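Local coordinates for hypothetical protein (Bacteroides caccae, PDB 4M8R) that is of unknown function but joins an N-terminal immunoglobulin-like domain to a WD40-like beta-propeller domain, both of the DUF4784 family, at residues Asn157-Tyr162 with Ser203-Ala208; Lys10-Asn15 with Ala97-Ser102; Ile270-Ala275 with Val327-Tyr332; Phe309-Pro314 with Phe398-Lys403. All coordinates share one frame; numbering follows the deposited sequence.

Interaction 1. Residues Asn157-Tyr162 with Ser203-Ala208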
loop_
_atom_site.group_PDB
_atom_site.type_symbol
_atom_site.label_atom_id
_atom_site.label_comp_id
_atom_site.label_asym_id
_atom_site.label_seq_id
_atom_site.Cartn_x
_atom_site.Cartn_y
_atom_site.Cartn_z
ATOM N N ASN A 157 -16.653 -15.733 9.572
ATOM C CA ASN A 157 -16.739 -14.343 9.156
ATOM C C ASN A 157 -15.635 -14.006 8.181
ATOM O O ASN A 157 -14.500 -14.433 8.352
ATOM C CB ASN A 157 -16.624 -13.426 10.369
ATOM C CG ASN A 157 -16.405 -11.966 9.986
ATOM O OD1 ASN A 157 -15.325 -11.414 10.203
ATOM N ND2 ASN A 157 -17.431 -11.331 9.419
ATOM N N LEU A 158 -15.976 -13.255 7.141
ATOM C CA LEU A 158 -14.972 -12.607 6.319
ATOM C C LEU A 158 -14.845 -11.190 6.830
ATOM O O LEU A 158 -15.819 -10.449 6.843
ATOM C CB LEU A 158 -15.375 -12.610 4.849
ATOM C CG LEU A 158 -14.407 -11.885 3.910
ATOM C CD1 LEU A 158 -13.001 -12.460 4.010
ATOM C CD2 LEU A 158 -14.925 -11.964 2.483
ATOM N N GLN A 159 -13.647 -10.809 7.251
ATOM C CA GLN A 159 -13.464 -9.525 7.903
ATOM C C GLN A 159 -14.053 -8.379 7.078
ATOM O O GLN A 159 -13.946 -8.363 5.853
ATOM C CB GLN A 159 -11.989 -9.265 8.228
ATOM C CG GLN A 159 -11.049 -9.241 7.031
ATOM C CD GLN A 159 -9.676 -8.666 7.362
ATOM O OE1 GLN A 159 -9.409 -8.261 8.498
ATOM N NE2 GLN A 159 -8.797 -8.624 6.359
ATOM N N LYS A 160 -14.696 -7.446 7.778
ATOM C CA LYS A 160 -15.285 -6.221 7.208
ATOM C C LYS A 160 -16.611 -6.404 6.482
ATOM O O LYS A 160 -17.185 -5.423 6.031
ATOM C CB LYS A 160 -14.295 -5.476 6.306
ATOM C CG LYS A 160 -12.983 -5.130 6.986
ATOM C CD LYS A 160 -12.062 -4.395 6.033
ATOM C CE LYS A 160 -10.759 -4.020 6.711
ATOM N NZ LYS A 160 -9.811 -3.421 5.732
ATOM N N THR A 161 -17.112 -7.627 6.375
ATOM C CA THR A 161 -18.386 -7.863 5.696
ATOM C C THR A 161 -19.601 -7.566 6.565
ATOM O O THR A 161 -20.702 -7.402 6.046
ATOM C CB THR A 161 -18.493 -9.310 5.188
ATOM O OG1 THR A 161 -18.335 -10.220 6.282
ATOM C CG2 THR A 161 -17.429 -9.571 4.143
ATOM N N TYR A 162 -19.395 -7.485 7.876
ATOM C CA TYR A 162 -20.477 -7.272 8.854
ATOM C C TYR A 162 -21.629 -8.242 8.613
ATOM O O TYR A 162 -22.777 -7.842 8.397
ATOM C CB TYR A 162 -20.961 -5.808 8.878
ATOM C CG TYR A 162 -21.722 -5.446 10.144
ATOM C CD1 TYR A 162 -21.127 -5.563 11.398
ATOM C CD2 TYR A 162 -23.026 -4.964 10.087
ATOM C CE1 TYR A 162 -21.810 -5.231 12.557
ATOM C CE2 TYR A 162 -23.721 -4.626 11.244
ATOM C CZ TYR A 162 -23.107 -4.763 12.475
ATOM O OH TYR A 162 -23.786 -4.428 13.626
ATOM N N SER A 203 -7.282 -18.228 4.200
ATOM C CA SER A 203 -6.505 -17.847 3.014
ATOM C C SER A 203 -5.902 -16.461 3.182
ATOM O O SER A 203 -4.803 -16.197 2.699
ATOM C CB SER A 203 -7.354 -17.883 1.743
ATOM O OG SER A 203 -8.390 -16.919 1.782
ATOM N N GLY A 204 -6.619 -15.586 3.873
ATOM C CA GLY A 204 -6.158 -14.222 4.092
ATOM C C GLY A 204 -7.303 -13.241 3.955
ATOM O O GLY A 204 -7.586 -12.474 4.880
ATOM N N ASN A 205 -7.971 -13.266 2.803
ATOM C CA ASN A 205 -9.086 -12.358 2.562
ATOM C C ASN A 205 -10.176 -12.954 1.670
ATOM O O ASN A 205 -10.851 -12.237 0.928
ATOM C CB ASN A 205 -8.560 -11.039 1.976
ATOM C CG ASN A 205 -9.345 -9.834 2.462
ATOM O OD1 ASN A 205 -9.358 -9.536 3.661
ATOM N ND2 ASN A 205 -10.010 -9.138 1.541
ATOM N N ASP A 206 -10.361 -14.267 1.760
ATOM C CA ASP A 206 -11.378 -14.963 0.966
ATOM C C ASP A 206 -11.920 -16.158 1.735
ATOM O O ASP A 206 -11.216 -16.738 2.558
ATOM C CB ASP A 206 -10.799 -15.441 -0.372
ATOM C CG ASP A 206 -10.330 -14.292 -1.260
ATOM O OD1 ASP A 206 -9.160 -13.859 -1.114
ATOM O OD2 ASP A 206 -11.123 -13.830 -2.113
ATOM N N ILE A 207 -13.178 -16.501 1.477
ATOM C CA ILE A 207 -13.762 -17.735 1.975
ATOM C C ILE A 207 -13.873 -18.672 0.788
ATOM O O ILE A 207 -14.462 -18.318 -0.236
ATOM C CB ILE A 207 -15.184 -17.547 2.542
ATOM C CG1 ILE A 207 -15.239 -16.416 3.571
ATOM C CG2 ILE A 207 -15.680 -18.853 3.151
ATOM C CD1 ILE A 207 -14.454 -16.666 4.835
ATOM N N ALA A 208 -13.303 -19.863 0.927
ATOM C CA ALA A 208 -13.380 -20.871 -0.119
ATOM C C ALA A 208 -14.405 -21.921 0.259
ATOM O O ALA A 208 -14.890 -21.950 1.382
ATOM C CB ALA A 208 -12.018 -21.512 -0.341
#

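Interaction 2. Residues Lys10-Asn15 with Ala97-Ser102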
loop_
_atom_site.group_PDB
_atom_site.type_symbol
_atom_site.label_atom_id
_atom_site.label_comp_id
_atom_site.label_asym_id
_atom_site.label_seq_id
_atom_site.Cartn_x
_atom_site.Cartn_y
_atom_site.Cartn_z
ATOM N N LYS A 10 -34.732 10.327 -27.347
ATOM C CA LYS A 10 -35.192 9.190 -26.489
ATOM C C LYS A 10 -35.246 9.580 -25.004
ATOM O O LYS A 10 -34.305 9.324 -24.246
ATOM C CB LYS A 10 -34.303 7.949 -26.688
ATOM C CG LYS A 10 -34.858 6.918 -27.662
ATOM C CD LYS A 10 -34.429 7.168 -29.098
ATOM C CE LYS A 10 -34.877 6.033 -30.006
ATOM N NZ LYS A 10 -34.174 6.058 -31.317
ATOM N N ILE A 11 -36.349 10.215 -24.611
ATOM C CA ILE A 11 -36.670 10.439 -23.199
ATOM C C ILE A 11 -37.328 9.162 -22.686
ATOM O O ILE A 11 -38.331 8.719 -23.243
ATOM C CB ILE A 11 -37.646 11.620 -23.006
ATOM C CG1 ILE A 11 -37.066 12.910 -23.601
ATOM C CG2 ILE A 11 -37.958 11.817 -21.528
ATOM C CD1 ILE A 11 -38.111 13.964 -23.909
ATOM N N LEU A 12 -36.776 8.572 -21.633
ATOM C CA LEU A 12 -37.233 7.260 -21.175
ATOM C C LEU A 12 -38.617 7.311 -20.529
ATOM O O LEU A 12 -39.480 6.480 -20.826
ATOM C CB LEU A 12 -36.226 6.651 -20.196
ATOM C CG LEU A 12 -34.798 6.447 -20.718
ATOM C CD1 LEU A 12 -33.957 5.728 -19.677
ATOM C CD2 LEU A 12 -34.786 5.681 -22.031
ATOM N N VAL A 13 -38.817 8.280 -19.641
ATOM C CA VAL A 13 -40.071 8.417 -18.908
ATOM C C VAL A 13 -40.414 9.887 -18.729
ATOM O O VAL A 13 -39.529 10.732 -18.591
ATOM C CB VAL A 13 -40.019 7.720 -17.522
ATOM C CG1 VAL A 13 -39.998 6.204 -17.673
ATOM C CG2 VAL A 13 -38.818 8.183 -16.707
ATOM N N THR A 14 -41.707 10.177 -18.722
ATOM C CA THR A 14 -42.200 11.542 -18.617
ATOM C C THR A 14 -42.840 11.769 -17.254
ATOM O O THR A 14 -43.230 10.808 -16.578
ATOM C CB THR A 14 -43.236 11.806 -19.712
ATOM O OG1 THR A 14 -44.127 10.686 -19.792
ATOM C CG2 THR A 14 -42.542 11.998 -21.054
ATOM N N ASN A 15 -42.933 13.040 -16.851
ATOM C CA ASN A 15 -43.493 13.421 -15.549
ATOM C C ASN A 15 -42.885 12.610 -14.412
ATOM O O ASN A 15 -43.588 12.182 -13.495
ATOM C CB ASN A 15 -45.008 13.242 -15.549
ATOM C CG ASN A 15 -45.664 13.913 -16.727
ATOM O OD1 ASN A 15 -46.252 13.251 -17.580
ATOM N ND2 ASN A 15 -45.546 15.234 -16.798
ATOM N N ALA A 97 -31.471 -0.584 -20.670
ATOM C CA ALA A 97 -30.432 -1.160 -21.533
ATOM C C ALA A 97 -29.195 -0.249 -21.569
ATOM O O ALA A 97 -28.544 -0.050 -20.542
ATOM C CB ALA A 97 -30.984 -1.438 -22.931
ATOM N N SER A 98 -28.877 0.312 -22.732
ATOM C CA SER A 98 -27.843 1.341 -22.843
ATOM C C SER A 98 -28.173 2.598 -21.999
ATOM O O SER A 98 -27.418 2.971 -21.093
ATOM C CB SER A 98 -27.666 1.717 -24.331
ATOM O OG SER A 98 -26.793 2.820 -24.515
ATOM N N GLU A 99 -29.330 3.194 -22.282
ATOM C CA GLU A 99 -29.652 4.573 -21.885
ATOM C C GLU A 99 -29.764 4.782 -20.374
ATOM O O GLU A 99 -30.180 3.883 -19.647
ATOM C CB GLU A 99 -30.983 5.022 -22.518
ATOM C CG GLU A 99 -31.176 4.732 -24.007
ATOM C CD GLU A 99 -30.426 5.687 -24.916
ATOM O OE1 GLU A 99 -29.439 6.304 -24.462
ATOM O OE2 GLU A 99 -30.830 5.817 -26.096
ATOM N N ARG A 100 -29.395 5.983 -19.924
ATOM C CA ARG A 100 -29.607 6.424 -18.543
ATOM C C ARG A 100 -30.310 7.781 -18.501
ATOM O O ARG A 100 -30.077 8.638 -19.357
ATOM C CB ARG A 100 -28.283 6.495 -17.774
ATOM C CG ARG A 100 -27.771 5.138 -17.327
ATOM C CD ARG A 100 -26.559 5.229 -16.413
ATOM N NE ARG A 100 -26.156 3.901 -15.932
ATOM C CZ ARG A 100 -25.447 3.005 -16.630
ATOM N NH1 ARG A 100 -25.026 3.265 -17.868
ATOM N NH2 ARG A 100 -25.155 1.827 -16.080
HETATM N N MSE A 101 -31.189 7.951 -17.515
HETATM C CA MSE A 101 -31.882 9.221 -17.289
HETATM C C MSE A 101 -31.856 9.504 -15.816
HETATM O O MSE A 101 -32.171 8.631 -15.007
HETATM C CB MSE A 101 -33.335 9.147 -17.760
HETATM C CG MSE A 101 -33.983 10.524 -17.851
HETATM SE SE MSE A 101 -35.931 10.371 -18.150
HETATM C CE MSE A 101 -36.460 11.991 -17.158
ATOM N N SER A 102 -31.487 10.730 -15.460
ATOM C CA SER A 102 -31.464 11.147 -14.067
ATOM C C SER A 102 -32.881 11.391 -13.579
ATOM O O SER A 102 -33.639 12.122 -14.215
ATOM C CB SER A 102 -30.646 12.422 -13.901
ATOM O OG SER A 102 -30.568 12.776 -12.532
#

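Interaction 3. Residues Ile270-Ala275 with Val327-Tyr332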
loop_
_atom_site.group_PDB
_atom_site.type_symbol
_atom_site.label_atom_id
_atom_site.label_comp_id
_atom_site.label_asym_id
_atom_site.label_seq_id
_atom_site.Cartn_x
_atom_site.Cartn_y
_atom_site.Cartn_z
ATOM N N ILE A 270 -2.426 -26.682 0.877
ATOM C CA ILE A 270 -2.988 -27.794 1.640
ATOM C C ILE A 270 -4.095 -27.290 2.565
ATOM O O ILE A 270 -3.947 -26.244 3.206
ATOM C CB ILE A 270 -1.905 -28.495 2.492
ATOM C CG1 ILE A 270 -0.666 -28.840 1.645
ATOM C CG2 ILE A 270 -2.464 -29.752 3.151
ATOM C CD1 ILE A 270 -0.907 -29.855 0.546
ATOM N N ILE A 271 -5.194 -28.043 2.633
ATOM C CA ILE A 271 -6.339 -27.698 3.470
ATOM C C ILE A 271 -6.587 -28.789 4.502
ATOM O O ILE A 271 -6.615 -29.966 4.165
ATOM C CB ILE A 271 -7.616 -27.498 2.625
ATOM C CG1 ILE A 271 -7.479 -26.242 1.749
ATOM C CG2 ILE A 271 -8.843 -27.382 3.526
ATOM C CD1 ILE A 271 -8.496 -26.128 0.627
ATOM N N LEU A 272 -6.795 -28.385 5.750
ATOM C CA LEU A 272 -7.077 -29.319 6.839
ATOM C C LEU A 272 -8.580 -29.455 7.043
ATOM O O LEU A 272 -9.278 -28.462 7.219
ATOM C CB LEU A 272 -6.438 -28.842 8.148
ATOM C CG LEU A 272 -4.917 -28.930 8.294
ATOM C CD1 LEU A 272 -4.205 -28.041 7.284
ATOM C CD2 LEU A 272 -4.522 -28.546 9.712
ATOM N N LEU A 273 -9.067 -30.690 7.025
ATOM C CA LEU A 273 -10.465 -30.978 7.310
ATOM C C LEU A 273 -10.556 -32.046 8.391
ATOM O O LEU A 273 -9.578 -32.728 8.697
ATOM C CB LEU A 273 -11.170 -31.493 6.056
ATOM C CG LEU A 273 -11.036 -30.663 4.782
ATOM C CD1 LEU A 273 -11.457 -31.478 3.564
ATOM C CD2 LEU A 273 -11.863 -29.397 4.897
ATOM N N SER A 274 -11.743 -32.177 8.969
ATOM C CA SER A 274 -12.053 -33.303 9.836
ATOM C C SER A 274 -13.353 -33.933 9.360
ATOM O O SER A 274 -14.239 -33.240 8.851
ATOM C CB SER A 274 -12.161 -32.864 11.300
ATOM O OG SER A 274 -13.273 -32.008 11.508
ATOM N N ALA A 275 -13.447 -35.249 9.515
ATOM C CA ALA A 275 -14.621 -36.003 9.095
ATOM C C ALA A 275 -15.140 -36.863 10.239
ATOM O O ALA A 275 -14.361 -37.504 10.954
ATOM C CB ALA A 275 -14.285 -36.873 7.894
ATOM N N VAL A 327 -0.806 -23.652 11.561
ATOM C CA VAL A 327 -2.082 -24.360 11.553
ATOM C C VAL A 327 -1.957 -25.733 12.181
ATOM O O VAL A 327 -0.872 -26.306 12.247
ATOM C CB VAL A 327 -2.656 -24.506 10.129
ATOM C CG1 VAL A 327 -2.610 -23.168 9.403
ATOM C CG2 VAL A 327 -1.911 -25.570 9.339
ATOM N N GLY A 328 -3.091 -26.260 12.621
ATOM C CA GLY A 328 -3.120 -27.583 13.204
ATOM C C GLY A 328 -4.511 -28.082 13.512
ATOM O O GLY A 328 -5.508 -27.539 13.029
ATOM N N TYR A 329 -4.551 -29.132 14.326
ATOM C CA TYR A 329 -5.776 -29.805 14.713
ATOM C C TYR A 329 -5.916 -29.803 16.234
ATOM O O TYR A 329 -4.957 -30.102 16.950
ATOM C CB TYR A 329 -5.730 -31.255 14.243
ATOM C CG TYR A 329 -6.009 -31.480 12.770
ATOM C CD1 TYR A 329 -7.283 -31.295 12.247
ATOM C CD2 TYR A 329 -5.011 -31.944 11.913
ATOM C CE1 TYR A 329 -7.552 -31.530 10.909
ATOM C CE2 TYR A 329 -5.272 -32.183 10.573
ATOM C CZ TYR A 329 -6.545 -31.976 10.077
ATOM O OH TYR A 329 -6.815 -32.218 8.747
HETATM N N MSE A 330 -7.107 -29.451 16.717
HETATM C CA MSE A 330 -7.477 -29.688 18.109
HETATM C C MSE A 330 -7.981 -31.102 18.145
HETATM O O MSE A 330 -8.924 -31.436 17.433
HETATM C CB MSE A 330 -8.572 -28.732 18.579
HETATM C CG MSE A 330 -8.805 -28.779 20.092
HETATM SE SE MSE A 330 -9.764 -30.406 20.694
HETATM C CE MSE A 330 -11.382 -30.341 19.564
ATOM N N ILE A 331 -7.361 -31.950 18.967
ATOM C CA ILE A 331 -7.742 -33.357 19.059
ATOM C C ILE A 331 -8.243 -33.674 20.466
ATOM O O ILE A 331 -7.527 -33.450 21.442
ATOM C CB ILE A 331 -6.553 -34.270 18.694
ATOM C CG1 ILE A 331 -6.221 -34.097 17.209
ATOM C CG2 ILE A 331 -6.874 -35.731 18.990
ATOM C CD1 ILE A 331 -4.858 -34.618 16.820
ATOM N N TYR A 332 -9.464 -34.205 20.557
ATOM C CA TYR A 332 -10.110 -34.476 21.843
ATOM C C TYR A 332 -10.414 -35.957 22.041
ATOM O O TYR A 332 -10.976 -36.601 21.159
ATOM C CB TYR A 332 -11.409 -33.670 21.965
ATOM C CG TYR A 332 -12.282 -34.083 23.135
ATOM C CD1 TYR A 332 -12.022 -33.619 24.419
ATOM C CD2 TYR A 332 -13.364 -34.940 22.952
ATOM C CE1 TYR A 332 -12.814 -33.995 25.491
ATOM C CE2 TYR A 332 -14.162 -35.323 24.018
ATOM C CZ TYR A 332 -13.884 -34.850 25.285
ATOM O OH TYR A 332 -14.677 -35.237 26.345
#

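Interaction 4. Residues Phe309-Pro314 with Phe398-Lys403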
loop_
_atom_site.group_PDB
_atom_site.type_symbol
_atom_site.label_atom_id
_atom_site.label_comp_id
_atom_site.label_asym_id
_atom_site.label_seq_id
_atom_site.Cartn_x
_atom_site.Cartn_y
_atom_site.Cartn_z
ATOM N N PHE A 309 -3.438 -20.028 13.607
ATOM C CA PHE A 309 -3.035 -18.764 14.221
ATOM C C PHE A 309 -2.575 -17.828 13.110
ATOM O O PHE A 309 -1.710 -18.197 12.328
ATOM C CB PHE A 309 -1.846 -18.968 15.160
ATOM C CG PHE A 309 -2.173 -19.682 16.436
ATOM C CD1 PHE A 309 -2.160 -21.065 16.492
ATOM C CD2 PHE A 309 -2.445 -18.967 17.595
ATOM C CE1 PHE A 309 -2.439 -21.724 17.679
ATOM C CE2 PHE A 309 -2.727 -19.620 18.783
ATOM C CZ PHE A 309 -2.723 -21.003 18.826
ATOM N N GLY A 310 -3.147 -16.632 13.040
ATOM C CA GLY A 310 -2.644 -15.591 12.147
ATOM C C GLY A 310 -1.516 -14.850 12.841
ATOM O O GLY A 310 -1.746 -14.188 13.850
HETATM N N MSE A 311 -0.298 -14.972 12.314
HETATM C CA MSE A 311 0.899 -14.422 12.972
HETATM C C MSE A 311 1.212 -13.004 12.554
HETATM O O MSE A 311 2.160 -12.404 13.058
HETATM C CB MSE A 311 2.093 -15.323 12.673
HETATM C CG MSE A 311 1.827 -16.774 13.066
HETATM SE SE MSE A 311 1.394 -16.942 14.975
HETATM C CE MSE A 311 3.096 -16.325 15.754
ATOM N N ALA A 312 0.427 -12.466 11.622
ATOM C CA ALA A 312 0.454 -11.043 11.287
ATOM C C ALA A 312 -0.935 -10.625 10.831
ATOM O O ALA A 312 -1.782 -11.476 10.555
ATOM C CB ALA A 312 1.464 -10.768 10.190
ATOM N N LEU A 313 -1.169 -9.320 10.750
ATOM C CA LEU A 313 -2.449 -8.805 10.254
ATOM C C LEU A 313 -2.538 -9.036 8.741
ATOM O O LEU A 313 -1.559 -8.806 8.028
ATOM C CB LEU A 313 -2.590 -7.315 10.566
ATOM C CG LEU A 313 -2.525 -6.918 12.045
ATOM C CD1 LEU A 313 -2.330 -5.415 12.190
ATOM C CD2 LEU A 313 -3.771 -7.371 12.790
ATOM N N PRO A 314 -3.699 -9.510 8.247
ATOM C CA PRO A 314 -3.862 -9.675 6.796
ATOM C C PRO A 314 -4.082 -8.338 6.081
ATOM O O PRO A 314 -4.470 -7.353 6.717
ATOM C CB PRO A 314 -5.102 -10.568 6.680
ATOM C CG PRO A 314 -5.883 -10.303 7.920
ATOM C CD PRO A 314 -4.894 -9.948 8.994
ATOM N N PHE A 398 -5.936 -18.327 23.778
ATOM C CA PHE A 398 -4.561 -18.799 23.909
ATOM C C PHE A 398 -3.643 -17.907 23.082
ATOM O O PHE A 398 -3.880 -17.712 21.890
ATOM C CB PHE A 398 -4.428 -20.239 23.430
ATOM C CG PHE A 398 -3.075 -20.832 23.693
ATOM C CD1 PHE A 398 -2.726 -21.248 24.971
ATOM C CD2 PHE A 398 -2.147 -20.965 22.670
ATOM C CE1 PHE A 398 -1.479 -21.796 25.221
ATOM C CE2 PHE A 398 -0.898 -21.511 22.913
ATOM C CZ PHE A 398 -0.564 -21.930 24.189
ATOM N N ASP A 399 -2.602 -17.374 23.716
ATOM C CA ASP A 399 -1.641 -16.506 23.043
ATOM C C ASP A 399 -0.384 -17.311 22.721
ATOM O O ASP A 399 0.317 -17.769 23.625
ATOM C CB ASP A 399 -1.304 -15.296 23.923
ATOM C CG ASP A 399 -0.265 -14.387 23.295
ATOM O OD1 ASP A 399 -0.562 -13.767 22.257
ATOM O OD2 ASP A 399 0.854 -14.288 23.835
ATOM N N TRP A 400 -0.109 -17.480 21.433
ATOM C CA TRP A 400 1.026 -18.279 20.984
ATOM C C TRP A 400 2.360 -17.839 21.596
ATOM O O TRP A 400 3.190 -18.679 21.947
ATOM C CB TRP A 400 1.145 -18.240 19.457
ATOM C CG TRP A 400 2.324 -19.005 18.992
ATOM C CD1 TRP A 400 3.559 -18.510 18.691
ATOM C CD2 TRP A 400 2.408 -20.421 18.832
ATOM N NE1 TRP A 400 4.403 -19.531 18.331
ATOM C CE2 TRP A 400 3.721 -20.716 18.409
ATOM C CE3 TRP A 400 1.495 -21.469 18.992
ATOM C CZ2 TRP A 400 4.145 -22.015 18.145
ATOM C CZ3 TRP A 400 1.918 -22.762 18.730
ATOM C CH2 TRP A 400 3.233 -23.023 18.313
ATOM N N ASN A 401 2.562 -16.530 21.716
ATOM C CA ASN A 401 3.862 -15.992 22.126
ATOM C C ASN A 401 4.142 -16.149 23.620
ATOM O O ASN A 401 5.292 -16.331 24.013
ATOM C CB ASN A 401 4.003 -14.527 21.698
ATOM C CG ASN A 401 3.985 -14.357 20.182
ATOM O OD1 ASN A 401 5.033 -14.216 19.553
ATOM N ND2 ASN A 401 2.792 -14.381 19.588
ATOM N N SER A 402 3.096 -16.093 24.442
ATOM C CA SER A 402 3.227 -16.302 25.889
ATOM C C SER A 402 2.841 -17.722 26.327
ATOM O O SER A 402 3.061 -18.093 27.479
ATOM C CB SER A 402 2.370 -15.288 26.647
ATOM O OG SER A 402 0.993 -15.512 26.411
ATOM N N LYS A 403 2.257 -18.500 25.417
ATOM C CA LYS A 403 1.808 -19.871 25.705
ATOM C C LYS A 403 0.845 -19.953 26.893
ATOM O O LYS A 403 0.802 -20.969 27.586
ATOM C CB LYS A 403 3.000 -20.801 25.958
ATOM C CG LYS A 403 4.054 -20.805 24.866
ATOM C CD LYS A 403 3.569 -21.515 23.617
ATOM C CE LYS A 403 4.678 -21.561 22.582
ATOM N NZ LYS A 403 4.267 -22.337 21.389
#

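Interaction 1. Residues Asn157-Tyr162 with Ser203-Ala208
Asn-157 comes nearest to Ile-207 with its carbonyl O, 4.2 Å from CD1 of that isoleucine; its CB points away, and ND2 bonds to Gly-163 O and Asn-423 O. Next, CB of Leu-158 meets CG1 of Ile-207 at 4.0 Å, while CD1 of Leu-158 packs on the backbone carbonyl carbon of Asn-205 at 3.7 Å. Gln-159 follows with an extended chain. Its NE2 donates to OD1 of Asn-205 at 2.9 Å, with an N-H...O angle of 174°; the acceptor lies in the Gln-159 amide plane and the donor nearly on the C=O line of Asn-205, although the two amide planes are 72° apart. A type II beta turn runs from Leu-158 to Thr-161. Leu-158 O accepts from both Thr-161 N and Thr-161 OG1 (2.6 Å), so the turn is closed by backbone and side chain together. The loop between strands 153-156 and 163-170 thus meets the loop between 196-201 and 208-212, from two sheets of the WD40-like domain, consistent with neighbouring propeller blades. The chemistry is divided: buried leucine and isoleucine carbons meet beside one nearly straight bond between partly exposed amides, which ties the 158-161 turn to the second loop.

Interaction 2. Residues Lys10-Asn15 with Ala97-Ser102
Met-101, a selenomethionine packed against Leu-12 and Val-13, has the largest area buried here, followed by Leu-12 and Glu-99. CG of Met-101 stands anti to the backbone N (chi1 -166°), and the chain beyond runs alongside residues 11-13. There SE of Met-101 lies 3.9 Å from CG2 of Val-13 and 4.2 Å from CG2 of Ile-11, while CE of Met-101 approaches the carbonyl O of Val-13 at 3.6 Å. Leu-12 and Met-101 lie side by side, pointing opposite ways. CD1 of Leu-12 packs mainly on Met-101, 4.0 Å from its CB; CD2 of Leu-12 packs at 3.9 Å on CB of Glu-99. The same leucine and Val-13 also touch Leu-94 on strand 88-96, next to strand 99-108 in the sheet. Glu-99 offers mainly its aliphatic base to this contact. OE2 of Glu-99 is 4.1 Å from CB of Lys-10, but the charged ends stay apart, with NZ of Lys-10 6.2 Å from OE2 of Glu-99. Contact is therefore mostly van der Waals, with the selenium end against the Val-13 carbonyl; it lays the first modelled residues across strand 99-108. Any attraction between the lysine and the glutamate would be long-range, and probably weakened by water at this exposed surface.

Interaction 3. Residues Ile270-Ala275 with Val327-Tyr332
Tyr-329 reaches from strand 327-332 to the backbone of strand 270-275, where its OH donates a hydrogen bond to Leu-273 O at 2.8 Å. The donor is tilted 23° from the carbonyl plane. The far end of the ring comes closer to the opposing strand than its base does.

Leu-272 packs over one face of the ring. Its first torsion (chi1 -72°) sets CG beside the backbone N and anti to the carbonyl carbon, a position that brings CG of Leu-272 to 3.9 Å from CZ of Tyr-329. CD2 of Leu-272 lies 4.0 Å from the ring centroid of Tyr-329, a CH-pi contact displaced toward the rim on the CE2 side. CB of the same leucine, Leu-272, approaches the phenol oxygen of Tyr-329 at 3.4 Å. The other methyl of Leu-272, CD1, meets CG2 of Val-327 at 3.9 Å, while CD2 also reaches Gly-328 O. One leucine fork thus spans both the beginning of the opposing segment and the tyrosine ring. Ile-304 and Pro-306 of strand 303-310, with Pro-284 and Leu-286 of strand 282-288, further surround Tyr-329.

The short strand axes approach to 8.3 Å at an angle of 11°, yet the strands belong to two different sheets. Side chains filling the gap between such nearly parallel strands are consistent with the face-to-face packing of neighbouring blades in a beta-propeller.

Interaction 4. Residues Phe309-Pro314 with Phe398-Lys403
The backbones come closest at Phe-309 and Trp-400, whose CA atoms are 7.9 Å apart, where strand 303-310 and strand 394-399 each give way to a turn or loop. The link between these residues is a T-shaped aromatic pair: the edge of Trp-400 points toward the face of Phe-309, with the ring planes at 60° and the six-membered ring centroids 5.5 Å apart. CE3 is the indole atom over the phenyl face, offset toward its rim. Nearer the backbone, CB of Trp-400 touches CD2 of Phe-309 at 4.1 Å. Phe-398 instead approaches the phenyl rim. CD2 of Phe-398 packs on CZ of Phe-309 at 3.9 Å, while the carbonyl O of Phe-398 lies near the phenyl plane, 3.8 Å from CE2 of Phe-309.

Met-311, a selenomethionine, bends at its second and third torsions and brings CE to 3.7 Å from CD1 of Trp-400. SE of Met-311 is 4.9 Å from the centroid of the five-membered ring of Trp-400, an oblique Met-aromatic contact. Just before the tryptophan, Asp-399 OD2 accepts from both N and OG of Ser-402, each at 2.9 Å; the bond from Ser-402 N to Asp-399 OD2 makes an Asx motif spanning the turn that carries Trp-400.

Phe-361 meets the rings of both Phe-398 and Trp-400, extending the aromatic cluster. Joining strands 303-310 and 394-399 of two separate four-stranded antiparallel sheets, the arrangement is consistent with a blade-to-blade interface of a beta-propeller.

Overall arrangement
Interactions 1, 3 and 4 lie within the WD40-like domain, whereas interaction 2 belongs to the immunoglobulin-like domain, its centre about 39 Å from that of interaction 1 and about 56 Å from those of the other two. Interactions 1 and 4 touch directly: Pro-314 CB is 3.6 Å from Gly-204 O, and Pro-314 CG is 3.7 Å from Gln-159 NE2. Interactions 3 and 4 stay about 5 Å apart at their nearest atoms, but neighbouring strands 325-333 and 303-310 connect them within one sheet. Interactions 1 and 2 also meet the second subunit, interaction 4 the third. A phosphate ion, probably from the crystallisation liquor, lies about 4 Å from the Arg-100 side chain in interaction 2.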